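Long-range contact in putative Zn-dependent Alcohol Dehydrogenase (Rhodobacter sphaeroides, PDB 3IV6), which binds S-adenosylmethionine in a Rossmann-type domain and, despite its alcohol dehydrogenase name, is probably a methyltransferase: residues D95-L107 against E127-V139. Residues are numbered along the deposited sequence; the frame is centred on the assembly and turned at random.
With SAM (S-adenosylmethionine), chain E.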
loop_
_atom_site.group_PDB
_atom_site.type_symbol
_atom_site.label_atom_id
_atom_site.label_comp_id
_atom_site.label_asym_id
_atom_site.label_seq_id
_atom_site.Cartn_x
_atom_site.Cartn_y
_atom_site.Cartn_z
ATOM N N ASP A 95 2.665 0.961 15.534
ATOM C CA ASP A 95 1.554 1.811 15.950
ATOM C C ASP A 95 0.348 1.649 15.073
ATOM O O ASP A 95 0.460 1.382 13.897
ATOM C CB ASP A 95 1.982 3.280 15.987
ATOM C CG ASP A 95 2.874 3.592 17.180
ATOM O OD1 ASP A 95 2.545 3.074 18.281
ATOM O OD2 ASP A 95 3.880 4.348 17.020
ATOM N N LEU A 96 -0.822 1.834 15.651
ATOM C CA LEU A 96 -2.041 1.804 14.872
ATOM C C LEU A 96 -2.283 3.196 14.267
ATOM O O LEU A 96 -2.507 4.152 14.995
ATOM C CB LEU A 96 -3.191 1.347 15.766
ATOM C CG LEU A 96 -4.533 0.918 15.172
ATOM C CD1 LEU A 96 -4.502 -0.490 14.606
ATOM C CD2 LEU A 96 -5.597 1.053 16.267
ATOM N N LEU A 97 -2.221 3.321 12.940
ATOM C CA LEU A 97 -2.407 4.630 12.302
ATOM C C LEU A 97 -2.977 4.514 10.886
ATOM O O LEU A 97 -2.708 3.555 10.175
ATOM C CB LEU A 97 -1.092 5.424 12.303
ATOM C CG LEU A 97 -1.009 6.800 11.616
ATOM C CD1 LEU A 97 0.044 7.680 12.245
ATOM C CD2 LEU A 97 -0.737 6.705 10.099
ATOM N N ASP A 98 -3.765 5.499 10.478
ATOM C CA ASP A 98 -4.333 5.464 9.150
ATOM C C ASP A 98 -3.709 6.549 8.262
ATOM O O ASP A 98 -4.064 7.717 8.358
ATOM C CB ASP A 98 -5.831 5.626 9.224
ATOM C CG ASP A 98 -6.486 5.745 7.847
ATOM O OD1 ASP A 98 -5.776 5.935 6.836
ATOM O OD2 ASP A 98 -7.736 5.670 7.779
ATOM N N ILE A 99 -2.802 6.151 7.378
ATOM C CA ILE A 99 -2.099 7.122 6.575
ATOM C C ILE A 99 -2.959 8.084 5.752
ATOM O O ILE A 99 -2.452 9.094 5.289
ATOM C CB ILE A 99 -1.044 6.463 5.665
ATOM C CG1 ILE A 99 0.017 7.493 5.235
ATOM C CG2 ILE A 99 -1.696 5.787 4.491
ATOM C CD1 ILE A 99 1.135 7.670 6.243
ATOM N N THR A 100 -4.246 7.807 5.566
ATOM C CA THR A 100 -5.128 8.765 4.864
ATOM C C THR A 100 -5.809 9.749 5.826
ATOM O O THR A 100 -6.545 10.653 5.415
ATOM C CB THR A 100 -6.231 8.070 4.071
ATOM O OG1 THR A 100 -7.159 7.509 4.996
ATOM C CG2 THR A 100 -5.657 6.968 3.173
ATOM N N ALA A 101 -5.584 9.529 7.114
ATOM C CA ALA A 101 -6.046 10.429 8.145
ATOM C C ALA A 101 -4.939 11.452 8.410
ATOM O O ALA A 101 -3.766 11.240 8.060
ATOM C CB ALA A 101 -6.363 9.657 9.405
ATOM N N GLU A 102 -5.316 12.563 9.029
ATOM C CA GLU A 102 -4.344 13.598 9.267
ATOM C C GLU A 102 -3.333 13.111 10.294
ATOM O O GLU A 102 -3.696 12.519 11.309
ATOM C CB GLU A 102 -4.989 14.928 9.674
ATOM C CG GLU A 102 -4.024 16.087 9.508
ATOM C CD GLU A 102 -4.631 17.419 9.865
ATOM O OE1 GLU A 102 -5.833 17.455 10.227
ATOM O OE2 GLU A 102 -3.899 18.430 9.783
ATOM N N ILE A 103 -2.064 13.367 10.007
ATOM C CA ILE A 103 -0.984 12.936 10.875
ATOM C C ILE A 103 -0.976 13.627 12.279
ATOM O O ILE A 103 -1.135 14.847 12.397
ATOM C CB ILE A 103 0.339 13.109 10.116
ATOM C CG1 ILE A 103 0.267 12.277 8.842
ATOM C CG2 ILE A 103 1.550 12.725 10.982
ATOM C CD1 ILE A 103 -0.081 10.815 9.094
ATOM N N PRO A 104 -0.804 12.849 13.351
ATOM C CA PRO A 104 -0.607 13.496 14.657
ATOM C C PRO A 104 0.630 14.421 14.650
ATOM O O PRO A 104 1.698 13.997 14.179
ATOM C CB PRO A 104 -0.366 12.310 15.614
ATOM C CG PRO A 104 -0.935 11.096 14.924
ATOM C CD PRO A 104 -0.857 11.377 13.431
ATOM N N LYS A 105 0.494 15.649 15.160
ATOM C CA LYS A 105 1.583 16.630 15.136
ATOM C C LYS A 105 2.888 16.104 15.758
ATOM O O LYS A 105 3.995 16.450 15.332
ATOM C CB LYS A 105 1.142 17.924 15.831
ATOM C CG LYS A 105 0.872 17.745 17.309
ATOM C CD LYS A 105 0.226 18.947 17.972
ATOM C CE LYS A 105 0.384 18.853 19.490
ATOM N NZ LYS A 105 0.078 20.140 20.191
ATOM N N GLU A 106 2.759 15.252 16.761
ATOM C CA GLU A 106 3.933 14.718 17.437
ATOM C C GLU A 106 4.775 13.853 16.519
ATOM O O GLU A 106 5.785 13.335 16.938
ATOM C CB GLU A 106 3.554 13.972 18.737
ATOM C CG GLU A 106 2.115 13.415 18.758
ATOM C CD GLU A 106 1.004 14.487 18.914
ATOM O OE1 GLU A 106 0.086 14.561 18.050
ATOM O OE2 GLU A 106 1.030 15.242 19.916
ATOM N N LEU A 107 4.376 13.724 15.258
ATOM C CA LEU A 107 5.081 12.864 14.294
ATOM C C LEU A 107 5.559 13.583 13.023
ATOM O O LEU A 107 6.255 12.999 12.199
ATOM C CB LEU A 107 4.206 11.668 13.902
ATOM C CG LEU A 107 3.875 10.630 14.976
ATOM C CD1 LEU A 107 2.910 9.549 14.386
ATOM C CD2 LEU A 107 5.158 9.998 15.618
ATOM N N GLU A 127 -8.158 9.166 -1.919
ATOM C CA GLU A 127 -7.508 8.536 -0.789
ATOM C C GLU A 127 -5.958 8.575 -0.968
ATOM O O GLU A 127 -5.208 8.935 -0.047
ATOM C CB GLU A 127 -7.979 7.097 -0.649
ATOM C CG GLU A 127 -9.118 6.831 0.253
ATOM C CD GLU A 127 -9.208 5.335 0.645
ATOM O OE1 GLU A 127 -9.238 4.471 -0.265
ATOM O OE2 GLU A 127 -9.245 5.020 1.871
ATOM N N ALA A 128 -5.482 8.202 -2.151
ATOM C CA ALA A 128 -4.050 8.244 -2.422
ATOM C C ALA A 128 -3.459 9.641 -2.283
ATOM O O ALA A 128 -2.331 9.788 -1.796
ATOM C CB ALA A 128 -3.705 7.634 -3.792
ATOM N N ARG A 129 -4.199 10.669 -2.694
ATOM C CA ARG A 129 -3.725 12.047 -2.488
ATOM C C ARG A 129 -3.506 12.310 -0.995
ATOM O O ARG A 129 -2.416 12.644 -0.584
ATOM C CB ARG A 129 -4.675 13.091 -3.088
ATOM C CG ARG A 129 -4.770 13.053 -4.572
ATOM C CD ARG A 129 -5.932 13.849 -5.020
ATOM N NE ARG A 129 -6.175 13.724 -6.458
ATOM C CZ ARG A 129 -7.355 13.952 -7.028
ATOM N NH1 ARG A 129 -8.393 14.315 -6.269
ATOM N NH2 ARG A 129 -7.506 13.806 -8.341
ATOM N N ARG A 130 -4.540 12.122 -0.180
ATOM C CA ARG A 130 -4.387 12.241 1.268
ATOM C C ARG A 130 -3.201 11.422 1.835
ATOM O O ARG A 130 -2.450 11.894 2.692
ATOM C CB ARG A 130 -5.704 11.887 1.968
ATOM C CG ARG A 130 -6.729 13.004 1.936
ATOM C CD ARG A 130 -7.907 12.710 2.851
ATOM N NE ARG A 130 -8.797 11.710 2.266
ATOM C CZ ARG A 130 -9.104 10.540 2.821
ATOM N NH1 ARG A 130 -8.613 10.187 4.011
ATOM N NH2 ARG A 130 -9.924 9.729 2.174
ATOM N N ALA A 131 -3.047 10.191 1.366
ATOM C CA ALA A 131 -1.942 9.355 1.811
ATOM C C ALA A 131 -0.584 10.006 1.545
ATOM O O ALA A 131 0.229 10.117 2.456
ATOM C CB ALA A 131 -2.008 7.978 1.167
ATOM N N CYS A 132 -0.344 10.439 0.311
ATOM C CA CYS A 132 0.958 11.013 -0.057
ATOM C C CYS A 132 1.302 12.196 0.811
ATOM O O CYS A 132 2.392 12.256 1.337
ATOM C CB CYS A 132 1.032 11.352 -1.561
ATOM S SG CYS A 132 0.956 9.802 -2.547
ATOM N N LEU A 133 0.357 13.117 0.986
ATOM C CA LEU A 133 0.444 14.171 2.010
ATOM C C LEU A 133 0.868 13.633 3.407
ATOM O O LEU A 133 1.776 14.162 4.029
ATOM C CB LEU A 133 -0.882 14.936 2.096
ATOM C CG LEU A 133 -0.888 16.340 2.719
ATOM C CD1 LEU A 133 0.279 17.198 2.228
ATOM C CD2 LEU A 133 -2.190 17.034 2.424
ATOM N N GLY A 134 0.223 12.573 3.877
ATOM C CA GLY A 134 0.622 11.953 5.110
ATOM C C GLY A 134 2.069 11.475 5.118
ATOM O O GLY A 134 2.768 11.595 6.118
HETATM N N MSE A 135 2.534 10.892 4.027
HETATM C CA MSE A 135 3.892 10.382 4.006
HETATM C C MSE A 135 4.886 11.559 4.080
HETATM O O MSE A 135 5.915 11.519 4.785
HETATM C CB MSE A 135 4.126 9.566 2.747
HETATM C CG MSE A 135 3.269 8.333 2.597
HETATM SE SE MSE A 135 3.333 7.523 0.793
HETATM C CE MSE A 135 1.656 6.525 0.841
ATOM N N LEU A 136 4.557 12.604 3.338
ATOM C CA LEU A 136 5.336 13.824 3.305
ATOM C C LEU A 136 5.346 14.507 4.669
ATOM O O LEU A 136 6.359 15.038 5.131
ATOM C CB LEU A 136 4.734 14.745 2.246
ATOM C CG LEU A 136 5.211 14.370 0.842
ATOM C CD1 LEU A 136 4.573 15.249 -0.191
ATOM C CD2 LEU A 136 6.716 14.469 0.816
ATOM N N SER A 137 4.197 14.471 5.315
ATOM C CA SER A 137 4.050 15.018 6.638
ATOM C C SER A 137 4.946 14.287 7.638
ATOM O O SER A 137 5.532 14.914 8.515
ATOM C CB SER A 137 2.589 14.936 7.047
ATOM O OG SER A 137 2.403 15.390 8.363
ATOM N N LEU A 138 5.044 12.970 7.497
ATOM C CA LEU A 138 5.875 12.163 8.384
ATOM C C LEU A 138 7.349 12.521 8.235
ATOM O O LEU A 138 8.068 12.660 9.225
ATOM C CB LEU A 138 5.665 10.674 8.106
ATOM C CG LEU A 138 4.306 10.094 8.506
ATOM C CD1 LEU A 138 4.224 8.618 8.145
ATOM C CD2 LEU A 138 4.049 10.302 9.990
ATOM N N VAL A 139 7.794 12.670 6.991
ATOM C CA VAL A 139 9.220 12.711 6.688
ATOM C C VAL A 139 9.782 14.118 6.866
ATOM O O VAL A 139 10.997 14.311 6.910
ATOM C CB VAL A 139 9.506 12.233 5.251
ATOM C CG1 VAL A 139 9.089 10.780 5.084
ATOM C CG2 VAL A 139 8.789 13.121 4.245
HETATM N N SAM E . 0.698 -5.784 1.449
HETATM C CA SAM E . 1.510 -5.618 0.257
HETATM C C SAM E . 2.985 -5.707 0.585
HETATM O O SAM E . 3.420 -5.877 1.732
HETATM O OXT SAM E . 3.738 -5.624 -0.359
HETATM C CB SAM E . 1.152 -4.336 -0.485
HETATM C CG SAM E . -0.130 -3.634 -0.017
HETATM S SD SAM E . -0.004 -2.583 1.466
HETATM C CE SAM E . 1.692 -2.870 2.048
HETATM C "C5'" SAM E . -1.127 -3.399 2.655
HETATM C "C4'" SAM E . -0.880 -3.189 4.144
HETATM O "O4'" SAM E . -1.074 -1.824 4.473
HETATM C "C3'" SAM E . -1.857 -3.954 5.019
HETATM O "O3'" SAM E . -1.138 -4.375 6.155
HETATM C "C2'" SAM E . -2.864 -2.917 5.473
HETATM O "O2'" SAM E . -3.325 -3.172 6.783
HETATM C "C1'" SAM E . -2.068 -1.625 5.449
HETATM N N9 SAM E . -2.905 -0.481 5.062
HETATM C C8 SAM E . -3.774 -0.433 4.004
HETATM N N7 SAM E . -4.380 0.785 3.991
HETATM C C5 SAM E . -3.913 1.532 5.030
HETATM C C6 SAM E . -4.195 2.839 5.470
HETATM N N6 SAM E . -5.081 3.631 4.859
HETATM N N1 SAM E . -3.550 3.303 6.589
HETATM C C2 SAM E . -2.659 2.474 7.258
HETATM N N3 SAM E . -2.362 1.202 6.830
HETATM C C4 SAM E . -2.986 0.732 5.724
#
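Three donors converge on Asp-98 OD1: the backbone N of Thr-100 (2.7 Å), Thr-100 OG1 (2.8 Å) and, from the ligand, the adenine N6 of S-adenosylmethionine (3.1 Å). Both Thr-100 donors approach from the same face of the carboxylate, the N-H closing an Asx turn within the type I turn from Asp-98 to Ala-101 and the hydroxyl adding a second grip, while OD2 is bonded to Asn-8. Without this carboxylate, as with an alanine here, adenine N6 would probably lose its acceptor and the Thr-100 hydroxyl would be free to turn. Beyond the turn, Thr-100 meets the helix: its carbonyl O accepts from Arg-130 NH1, which sits above the carbonyl plane and gives a bent bond (N-H...O 136°). The arginine chain bends at chi3 (-75°), which brings NH1 to Thr-100 O, and its NH2 forms a salt bridge with Glu-126. Next to it, Ile-99 O receives a nearly straight CA-H...O contact from Ala-131. Ile-99 CG2 lies 3.7 Å from adenine N1, whereas CD1 runs on to Leu-138 CD1, also 3.7 Å away. Farther along, Ile-103 sets CG1 against Gly-134 and crosses Leu-138 at about a right angle, CG2 to CD2 at 3.6 Å. Ile-99 N also donates to adenine N1 (3.0 Å); acidic side chain and following amide together read the adenine edge, as in the cofactor pocket of class I, Rossmann-fold methyltransferases, here backed by helix 125-139.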